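Local structure of endolysin (Clostridium phage phictp1, 5A6S) at residues Asn3-Asn8 and Tyr43-Asn48. The protein is the truncated cell wall binding domain of a phage endolysin, which probably anchors the lytic enzyme to the clostridial cell wall. The protein carries 1 engineered substitution. Sequence-based numbering, arbitrary orientation.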
loop_
_atom_site.group_PDB
_atom_site.type_symbol
_atom_site.label_atom_id
_atom_site.label_comp_id
_atom_site.label_asym_id
_atom_site.label_seq_id
_atom_site.Cartn_x
_atom_site.Cartn_y
_atom_site.Cartn_z
ATOM N N ASN B 3 1.807 -18.397 -8.481
ATOM C CA ASN B 3 0.992 -17.569 -7.563
ATOM C C ASN B 3 0.695 -16.235 -8.193
ATOM O O ASN B 3 1.566 -15.637 -8.876
ATOM C CB ASN B 3 1.727 -17.309 -6.239
ATOM C CG ASN B 3 1.977 -18.546 -5.401
ATOM O OD1 ASN B 3 1.065 -19.212 -4.883
ATOM N ND2 ASN B 3 3.270 -18.803 -5.158
ATOM N N LEU B 4 -0.500 -15.719 -7.908
ATOM C CA LEU B 4 -0.906 -14.385 -8.304
ATOM C C LEU B 4 -1.874 -13.819 -7.249
ATOM O O LEU B 4 -2.706 -14.549 -6.703
ATOM C CB LEU B 4 -1.615 -14.462 -9.662
ATOM C CG LEU B 4 -2.097 -13.225 -10.332
ATOM C CD1 LEU B 4 -0.983 -12.250 -10.644
ATOM C CD2 LEU B 4 -2.804 -13.598 -11.627
ATOM N N VAL B 5 -1.743 -12.511 -6.975
ATOM C CA VAL B 5 -2.591 -11.813 -6.044
ATOM C C VAL B 5 -3.395 -10.740 -6.752
ATOM O O VAL B 5 -2.878 -9.815 -7.351
ATOM C CB VAL B 5 -1.779 -11.215 -4.894
ATOM C CG1 VAL B 5 -2.712 -10.703 -3.813
ATOM C CG2 VAL B 5 -0.833 -12.253 -4.307
ATOM N N VAL B 6 -4.709 -10.844 -6.593
ATOM C CA VAL B 6 -5.711 -9.921 -7.146
ATOM C C VAL B 6 -6.264 -9.010 -6.039
ATOM O O VAL B 6 -6.519 -9.436 -4.892
ATOM C CB VAL B 6 -6.937 -10.676 -7.758
ATOM C CG1 VAL B 6 -7.777 -9.744 -8.630
ATOM C CG2 VAL B 6 -6.498 -11.829 -8.606
ATOM N N TYR B 7 -6.410 -7.759 -6.392
ATOM C CA TYR B 7 -6.953 -6.708 -5.528
ATOM C C TYR B 7 -7.923 -5.845 -6.352
ATOM O O TYR B 7 -7.789 -5.745 -7.564
ATOM C CB TYR B 7 -5.821 -5.856 -4.970
ATOM C CG TYR B 7 -5.069 -5.161 -6.032
ATOM C CD1 TYR B 7 -5.467 -3.927 -6.496
ATOM C CD2 TYR B 7 -3.986 -5.763 -6.661
ATOM C CE1 TYR B 7 -4.764 -3.306 -7.476
ATOM C CE2 TYR B 7 -3.296 -5.148 -7.650
ATOM C CZ TYR B 7 -3.664 -3.944 -8.070
ATOM O OH TYR B 7 -2.995 -3.360 -9.070
ATOM N N ASN B 8 -8.878 -5.221 -5.658
ATOM C CA ASN B 8 -9.625 -4.103 -6.232
ATOM C C ASN B 8 -8.951 -2.764 -5.887
ATOM O O ASN B 8 -8.271 -2.652 -4.853
ATOM C CB ASN B 8 -11.063 -4.134 -5.671
ATOM C CG ASN B 8 -11.800 -5.396 -6.073
ATOM O OD1 ASN B 8 -12.223 -5.558 -7.233
ATOM N ND2 ASN B 8 -11.929 -6.280 -5.154
ATOM N N TYR B 43 -4.826 -15.872 -5.320
ATOM C CA TYR B 43 -5.203 -15.271 -4.077
ATOM C C TYR B 43 -5.933 -13.988 -4.408
ATOM O O TYR B 43 -5.583 -13.268 -5.358
ATOM C CB TYR B 43 -3.960 -14.935 -3.286
ATOM C CG TYR B 43 -3.238 -16.071 -2.699
ATOM C CD1 TYR B 43 -2.302 -16.769 -3.436
ATOM C CD2 TYR B 43 -3.474 -16.468 -1.400
ATOM C CE1 TYR B 43 -1.586 -17.789 -2.865
ATOM C CE2 TYR B 43 -2.760 -17.496 -0.834
ATOM C CZ TYR B 43 -1.811 -18.137 -1.594
ATOM O OH TYR B 43 -1.129 -19.156 -1.072
ATOM N N ALA B 44 -6.991 -13.739 -3.654
ATOM C CA ALA B 44 -7.675 -12.447 -3.691
ATOM C C ALA B 44 -7.574 -11.835 -2.329
ATOM O O ALA B 44 -7.740 -12.536 -1.336
ATOM C CB ALA B 44 -9.153 -12.614 -4.008
ATOM N N VAL B 45 -7.451 -10.494 -2.293
ATOM C CA VAL B 45 -7.332 -9.770 -1.065
ATOM C C VAL B 45 -8.454 -8.704 -0.953
ATOM O O VAL B 45 -8.533 -7.783 -1.770
ATOM C CB VAL B 45 -5.925 -9.137 -0.867
ATOM C CG1 VAL B 45 -5.924 -8.249 0.374
ATOM C CG2 VAL B 45 -4.870 -10.231 -0.667
ATOM N N GLY B 46 -9.268 -8.837 0.097
ATOM C CA GLY B 46 -10.335 -7.915 0.337
ATOM C C GLY B 46 -11.626 -8.311 -0.362
ATOM O O GLY B 46 -11.594 -8.929 -1.403
ATOM N N GLY B 47 -12.746 -7.892 0.216
ATOM C CA GLY B 47 -14.049 -7.949 -0.467
ATOM C C GLY B 47 -14.653 -9.318 -0.399
ATOM O O GLY B 47 -14.476 -10.024 0.598
ATOM N N ASN B 48 -15.385 -9.712 -1.444
ATOM C CA ASN B 48 -16.101 -10.992 -1.392
ATOM C C ASN B 48 -15.835 -11.829 -2.618
ATOM O O ASN B 48 -15.502 -11.313 -3.678
ATOM C CB ASN B 48 -17.647 -10.831 -1.175
ATOM C CG ASN B 48 -18.274 -9.976 -2.217
ATOM O OD1 ASN B 48 -18.714 -10.457 -3.261
ATOM N ND2 ASN B 48 -18.226 -8.685 -2.004
HETATM O O HOH W 1 -10.026 -5.914 -3.009
#
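Three backbone hydrogen bonds join strand 3-7 to the end of strand 41-45, side by side and parallel, alternating in direction as parallel pairing requires. Tyr43 N donates to Leu4 O at 2.9 Å, nearly along the carbonyl axis; Val6 N returns a bond to Tyr43 O at 2.9 Å, arriving in the carbonyl plane; and Val45 N reaches Val6 O at 3.0 Å. Tyr43 is thus gripped through both its N and its O, while the CA-H groups of Val5 and Ala44 add weaker contacts to Tyr43 O and Val6 O.

On the face shared by Val5, Tyr43 and Val45, the valines cross obliquely, Val5 CG1 meeting Val45 CG2 at 3.8 Å, and Val5 CG2 lies beside Tyr43 CB. With CG anti to its own carbonyl carbon (chi1 -73°), the Tyr43 side chain keeps its ring edge toward Leu4 O. Strands 3-7 and 41-45 are the two central strands of a four-stranded parallel alpha/beta sheet of order 2-1-3-4. Helix 11-23 covers this face, Ala16 touching Val5 and Leu23 touching Tyr43, whose hydroxyl is hydrogen-bonded to that of Tyr75 in helix 65-77. Val6 and Ala44 point to the other face, against the loop residues Tyr36 and Leu56 respectively.

Where the strands end, one water bridges them: it accepts from Asn8 N and ND2 and donates to Val45 O at 2.7 Å, while Asn8 OD1 is held by Asn30 ND2.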